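Local coordinates for protein farnesyltransferase, putative (Trypanosoma cruzi, PDB 3WCA) that probably catalyses the NAD(P)H-dependent condensation of two farnesyl diphosphate molecules to squalene, the first step from farnesyl diphosphate toward lanosterol, at residues 107-110 with 111-115; 81-84 with 85-89. The protein carries 1 engineered substitution. All coordinates share one frame; numbering follows the deposited sequence.

Interaction 1 of 2, residues 107-110 with 111-115; sequences EREL and LERYT
Glu109 and Arg113 run side by side, pointing the same way, one turn apart at the close of helix 105-112, an i to i+4 salt bridge on the outside of the all-helical squalene synthase fold. The Arg113 side chain can be followed along its partner: CB rests 3.5 Å from Glu109 O, the same carbonyl that accepts Arg113 N at 2.9 Å. CG stays near that oxygen, and CD lies alongside Glu109 CG at 4.1 Å. A bend at chi3 (68°) then turns the guanidinium until its plane is 6° from that of the carboxylate, and NH1 reaches Glu109 OE2 edge-on at 3.4 Å in a weak bond. The other carboxylate oxygen, OE1, pairs with Arg106. Two long, flexible residues suit this partly open surface, where Phe30 of helix 26-38 touches both.

One residue earlier, Glu112 N donates to Arg108 O at 3.0 Å, whereas Glu112 OE2 lies well off the Arg108 guanidinium plane and feels that group through charge only; Arg108 NH1 bonds Gly103 O. Arg113 is also where the backbone leaves helical angles. Tyr114, buried against helix 51-72, turns its ring edge to Leu110 O, with CB 3.4 Å and CD1 3.6 Å from that oxygen.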
loop_
_atom_site.group_PDB
_atom_site.type_symbol
_atom_site.label_atom_id
_atom_site.label_comp_id
_atom_site.label_asym_id
_atom_site.label_seq_id
_atom_site.Cartn_x
_atom_site.Cartn_y
_atom_site.Cartn_z
ATOM N N GLU A 107 -9.056 -15.716 -3.348
ATOM C CA GLU A 107 -7.769 -15.555 -4.012
ATOM C C GLU A 107 -7.513 -16.808 -4.841
ATOM O O GLU A 107 -7.100 -16.737 -5.997
ATOM C CB GLU A 107 -6.661 -15.378 -2.973
ATOM C CG GLU A 107 -6.661 -14.019 -2.293
ATOM C CD GLU A 107 -5.837 -14.001 -1.020
ATOM O OE1 GLU A 107 -4.740 -14.604 -1.011
ATOM O OE2 GLU A 107 -6.282 -13.375 -0.033
ATOM N N ARG A 108 -7.778 -17.957 -4.231
ATOM C CA ARG A 108 -7.603 -19.247 -4.880
ATOM C C ARG A 108 -8.419 -19.229 -6.175
ATOM O O ARG A 108 -7.934 -19.609 -7.244
ATOM C CB ARG A 108 -8.102 -20.341 -3.930
ATOM C CG ARG A 108 -7.696 -21.766 -4.255
ATOM C CD ARG A 108 -8.332 -22.716 -3.243
ATOM N NE ARG A 108 -8.069 -24.126 -3.523
ATOM C CZ ARG A 108 -6.884 -24.715 -3.381
ATOM N NH1 ARG A 108 -5.837 -24.017 -2.959
ATOM N NH2 ARG A 108 -6.746 -26.005 -3.659
ATOM N N GLU A 109 -9.657 -18.761 -6.068
ATOM C CA GLU A 109 -10.562 -18.678 -7.210
ATOM C C GLU A 109 -10.028 -17.729 -8.287
ATOM O O GLU A 109 -10.214 -17.968 -9.480
ATOM C CB GLU A 109 -11.932 -18.197 -6.738
ATOM C CG GLU A 109 -13.047 -18.330 -7.761
ATOM C CD GLU A 109 -14.336 -17.692 -7.270
ATOM O OE1 GLU A 109 -14.582 -17.729 -6.047
ATOM O OE2 GLU A 109 -15.104 -17.160 -8.100
ATOM N N LEU A 110 -9.373 -16.652 -7.859
ATOM C CA LEU A 110 -8.816 -15.676 -8.794
ATOM C C LEU A 110 -7.829 -16.363 -9.733
ATOM O O LEU A 110 -7.848 -16.151 -10.948
ATOM C CB LEU A 110 -8.104 -14.555 -8.033
ATOM C CG LEU A 110 -7.299 -13.541 -8.853
ATOM C CD1 LEU A 110 -8.186 -12.834 -9.856
ATOM C CD2 LEU A 110 -6.662 -12.531 -7.904
ATOM N N LEU A 111 -6.971 -17.196 -9.165
ATOM C CA LEU A 111 -5.992 -17.899 -9.969
ATOM C C LEU A 111 -6.594 -19.022 -10.815
ATOM O O LEU A 111 -6.221 -19.176 -11.970
ATOM C CB LEU A 111 -4.877 -18.436 -9.071
ATOM C CG LEU A 111 -4.006 -17.325 -8.477
ATOM C CD1 LEU A 111 -3.112 -17.896 -7.393
ATOM C CD2 LEU A 111 -3.173 -16.684 -9.577
ATOM N N GLU A 112 -7.528 -19.790 -10.253
ATOM C CA GLU A 112 -8.147 -20.892 -10.995
ATOM C C GLU A 112 -8.962 -20.406 -12.184
ATOM O O GLU A 112 -8.961 -21.031 -13.244
ATOM C CB GLU A 112 -9.037 -21.729 -10.075
ATOM C CG GLU A 112 -8.295 -22.323 -8.893
ATOM C CD GLU A 112 -9.197 -23.107 -7.964
ATOM O OE1 GLU A 112 -10.303 -22.621 -7.660
ATOM O OE2 GLU A 112 -8.792 -24.204 -7.528
ATOM N N ARG A 113 -9.661 -19.290 -12.010
ATOM C CA ARG A 113 -10.462 -18.727 -13.087
ATOM C C ARG A 113 -9.770 -17.471 -13.599
ATOM O O ARG A 113 -10.419 -16.513 -14.013
ATOM C CB ARG A 113 -11.866 -18.387 -12.581
ATOM C CG ARG A 113 -12.664 -19.602 -12.134
ATOM C CD ARG A 113 -14.041 -19.207 -11.619
ATOM N NE ARG A 113 -14.923 -18.693 -12.666
ATOM C CZ ARG A 113 -16.069 -18.062 -12.425
ATOM N NH1 ARG A 113 -16.466 -17.867 -11.175
ATOM N NH2 ARG A 113 -16.820 -17.629 -13.430
ATOM N N TYR A 114 -8.442 -17.499 -13.579
ATOM C CA TYR A 114 -7.626 -16.373 -14.020
ATOM C C TYR A 114 -7.860 -16.010 -15.487
ATOM O O TYR A 114 -7.370 -14.989 -15.971
ATOM C CB TYR A 114 -6.148 -16.697 -13.798
ATOM C CG TYR A 114 -5.229 -15.497 -13.864
ATOM C CD1 TYR A 114 -5.199 -14.557 -12.830
ATOM C CD2 TYR A 114 -4.370 -15.313 -14.947
ATOM C CE1 TYR A 114 -4.331 -13.470 -12.870
ATOM C CE2 TYR A 114 -3.500 -14.229 -14.997
ATOM C CZ TYR A 114 -3.484 -13.314 -13.953
ATOM O OH TYR A 114 -2.607 -12.263 -13.984
ATOM N N THR A 115 -8.615 -16.844 -16.192
ATOM C CA THR A 115 -8.897 -16.588 -17.597
ATOM C C THR A 115 -9.647 -15.275 -17.804
ATOM O O THR A 115 -9.370 -14.530 -18.745
ATOM C CB THR A 115 -9.750 -17.710 -18.209
ATOM O OG1 THR A 115 -9.163 -18.977 -17.904
ATOM C CG2 THR A 115 -9.829 -17.550 -19.715
#

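Interaction 2 of 2, residues 81-84 with 85-89; sequences KLRE and LPKFH
The backbone of helix 78-84 continues into residues 85-89 with one i to i+4 bond, Leu85 N to Lys81 O at 3.0 Å (N-H...O 156°), followed by shorter-range turns. Pro86 has no N-H to give to Leu82 O and instead lays its ring carbon CD against that oxygen at 3.3 Å. Lys87 N makes a weak bond to Glu84 O, and Phe88 N closes on Leu85 O at 2.7 Å.

With Lys87 N turned to Glu84 O, the carbonyl of Arg83 is served by the side chain of the same lysine: Lys87 NZ donates to Arg83 O at 3.0 Å, coming from above the carbonyl plane. This is a side-chain-to-backbone hydrogen bond from residue i+4 to carbonyl i, and a long, flexible lysine suits it. CG of Lys87 stands between the backbone N and the carbonyl carbon (chi1 52°) and lies 3.5 Å from Glu84 O; a final bend at chi4 (-76°) brings the ammonium back to Arg83. The carboxylate of Glu84, with OE2 4.2 Å from Lys87 NZ, lies beyond a salt bridge but would probably favour the charged form of the lysine.

In the all-helical squalene synthase fold, this stretch packs against helices 51-72 and 126-147, and the side toward them is nonpolar. Leu85 CG lies 3.1 Å from Lys81 O, and its CD1 meets Lys81 CB at 4.1 Å, while Val70 of helix 51-72 and Cys144 of helix 126-147 cover the leucine. Lys81 itself is buried, its aliphatic chain extended past Met74 and Ile76. Its ammonium is satisfied by backbone oxygens, tying this helix to the magnesium ligand Glu71 and to Asp73, just past the ligand Asp72.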
loop_
_atom_site.group_PDB
_atom_site.type_symbol
_atom_site.label_atom_id
_atom_site.label_comp_id
_atom_site.label_asym_id
_atom_site.label_seq_id
_atom_site.Cartn_x
_atom_site.Cartn_y
_atom_site.Cartn_z
ATOM N N LYS A 81 7.760 -20.832 -6.223
ATOM C CA LYS A 81 7.512 -19.405 -6.393
ATOM C C LYS A 81 8.590 -18.726 -7.231
ATOM O O LYS A 81 8.287 -17.863 -8.056
ATOM C CB LYS A 81 7.406 -18.724 -5.025
ATOM C CG LYS A 81 6.269 -19.261 -4.153
ATOM C CD LYS A 81 6.355 -18.678 -2.754
ATOM C CE LYS A 81 5.275 -19.223 -1.822
ATOM N NZ LYS A 81 5.470 -18.654 -0.451
ATOM N N LEU A 82 9.845 -19.109 -7.022
ATOM C CA LEU A 82 10.945 -18.527 -7.783
ATOM C C LEU A 82 10.847 -18.960 -9.242
ATOM O O LEU A 82 11.390 -18.319 -10.144
ATOM C CB LEU A 82 12.282 -18.976 -7.195
ATOM C CG LEU A 82 12.527 -18.576 -5.741
ATOM C CD1 LEU A 82 13.882 -19.110 -5.275
ATOM C CD2 LEU A 82 12.474 -17.055 -5.622
ATOM N N ARG A 83 10.138 -20.055 -9.464
ATOM C CA ARG A 83 9.955 -20.600 -10.799
ATOM C C ARG A 83 8.799 -19.911 -11.538
ATOM O O ARG A 83 8.971 -19.390 -12.638
ATOM C CB ARG A 83 9.675 -22.107 -10.698
ATOM C CG ARG A 83 9.543 -22.840 -12.031
ATOM C CD ARG A 83 8.890 -24.209 -11.829
ATOM N NE ARG A 83 9.576 -25.001 -10.805
ATOM C CZ ARG A 83 8.958 -25.718 -9.870
ATOM N NH1 ARG A 83 7.632 -25.749 -9.816
ATOM N NH2 ARG A 83 9.664 -26.400 -8.980
ATOM N N GLU A 84 7.627 -19.904 -10.911
ATOM C CA GLU A 84 6.423 -19.330 -11.508
ATOM C C GLU A 84 6.330 -17.799 -11.597
ATOM O O GLU A 84 5.915 -17.259 -12.624
ATOM C CB GLU A 84 5.192 -19.862 -10.764
ATOM C CG GLU A 84 5.004 -21.380 -10.813
ATOM C CD GLU A 84 4.685 -21.904 -12.210
ATOM O OE1 GLU A 84 3.974 -21.210 -12.970
ATOM O OE2 GLU A 84 5.131 -23.024 -12.539
ATOM N N LEU A 85 6.714 -17.102 -10.531
ATOM C CA LEU A 85 6.628 -15.644 -10.497
ATOM C C LEU A 85 7.239 -14.852 -11.657
ATOM O O LEU A 85 6.531 -14.101 -12.331
ATOM C CB LEU A 85 7.188 -15.125 -9.166
ATOM C CG LEU A 85 6.328 -15.461 -7.940
ATOM C CD1 LEU A 85 7.014 -14.979 -6.671
ATOM C CD2 LEU A 85 4.948 -14.807 -8.088
ATOM N N PRO A 86 8.551 -15.009 -11.915
ATOM C CA PRO A 86 9.232 -14.285 -12.998
ATOM C C PRO A 86 8.557 -14.297 -14.361
ATOM O O PRO A 86 8.745 -13.377 -15.156
ATOM C CB PRO A 86 10.611 -14.938 -13.033
ATOM C CG PRO A 86 10.831 -15.294 -11.593
ATOM C CD PRO A 86 9.494 -15.910 -11.231
ATOM N N LYS A 87 7.783 -15.330 -14.647
ATOM C CA LYS A 87 7.108 -15.383 -15.933
ATOM C C LYS A 87 5.607 -15.169 -15.790
ATOM O O LYS A 87 4.829 -15.502 -16.682
ATOM C CB LYS A 87 7.399 -16.715 -16.644
ATOM C CG LYS A 87 7.130 -17.972 -15.825
ATOM C CD LYS A 87 7.293 -19.216 -16.702
ATOM C CE LYS A 87 6.860 -20.488 -15.983
ATOM N NZ LYS A 87 7.855 -20.954 -14.984
ATOM N N PHE A 88 5.202 -14.589 -14.667
ATOM C CA PHE A 88 3.794 -14.348 -14.444
ATOM C C PHE A 88 3.270 -13.374 -15.474
ATOM O O PHE A 88 2.185 -13.562 -16.007
ATOM C CB PHE A 88 3.549 -13.781 -13.052
ATOM C CG PHE A 88 2.184 -14.082 -12.522
ATOM C CD1 PHE A 88 1.908 -15.325 -11.956
ATOM C CD2 PHE A 88 1.170 -13.133 -12.594
ATOM C CE1 PHE A 88 0.637 -15.617 -11.464
ATOM C CE2 PHE A 88 -0.103 -13.415 -12.106
ATOM C CZ PHE A 88 -0.369 -14.662 -11.539
ATOM N N HIS A 89 4.047 -12.337 -15.760
ATOM C CA HIS A 89 3.641 -11.333 -16.735
ATOM C C HIS A 89 3.433 -11.920 -18.132
ATOM O O HIS A 89 2.639 -11.399 -18.914
ATOM C CB HIS A 89 4.675 -10.206 -16.804
ATOM C CG HIS A 89 5.931 -10.576 -17.533
ATOM N ND1 HIS A 89 6.754 -11.605 -17.129
ATOM C CD2 HIS A 89 6.506 -10.046 -18.639
ATOM C CE1 HIS A 89 7.782 -11.694 -17.954
ATOM N NE2 HIS A 89 7.657 -10.758 -18.879
#

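Interactions 1 and 2 lie in series along the chain, their centres 16 Å apart, and meet through aromatic and aliphatic side chains. Phe88 CE2 of 85-89 touches Tyr114 OH of 111-115 at 3.3 Å, and Phe88 CZ packs on Leu111 CD2 at 4.0 Å. Both aromatic rings also meet Trp97 steeply, and both side chains rest on Ala66, so both contacts pack on helix 51-72, which carries the magnesium ligands. Each sends one charged side chain toward that site: Glu107, salt-bridged to Arg65, comes about 5 Å from the Asp68 side chain, and Lys81 about 6 Å from that of Asp72. Both lie about 9 Å from the magnesium ion; Glu107 is also about 9 Å from the bound farnesyl thiodiphosphate.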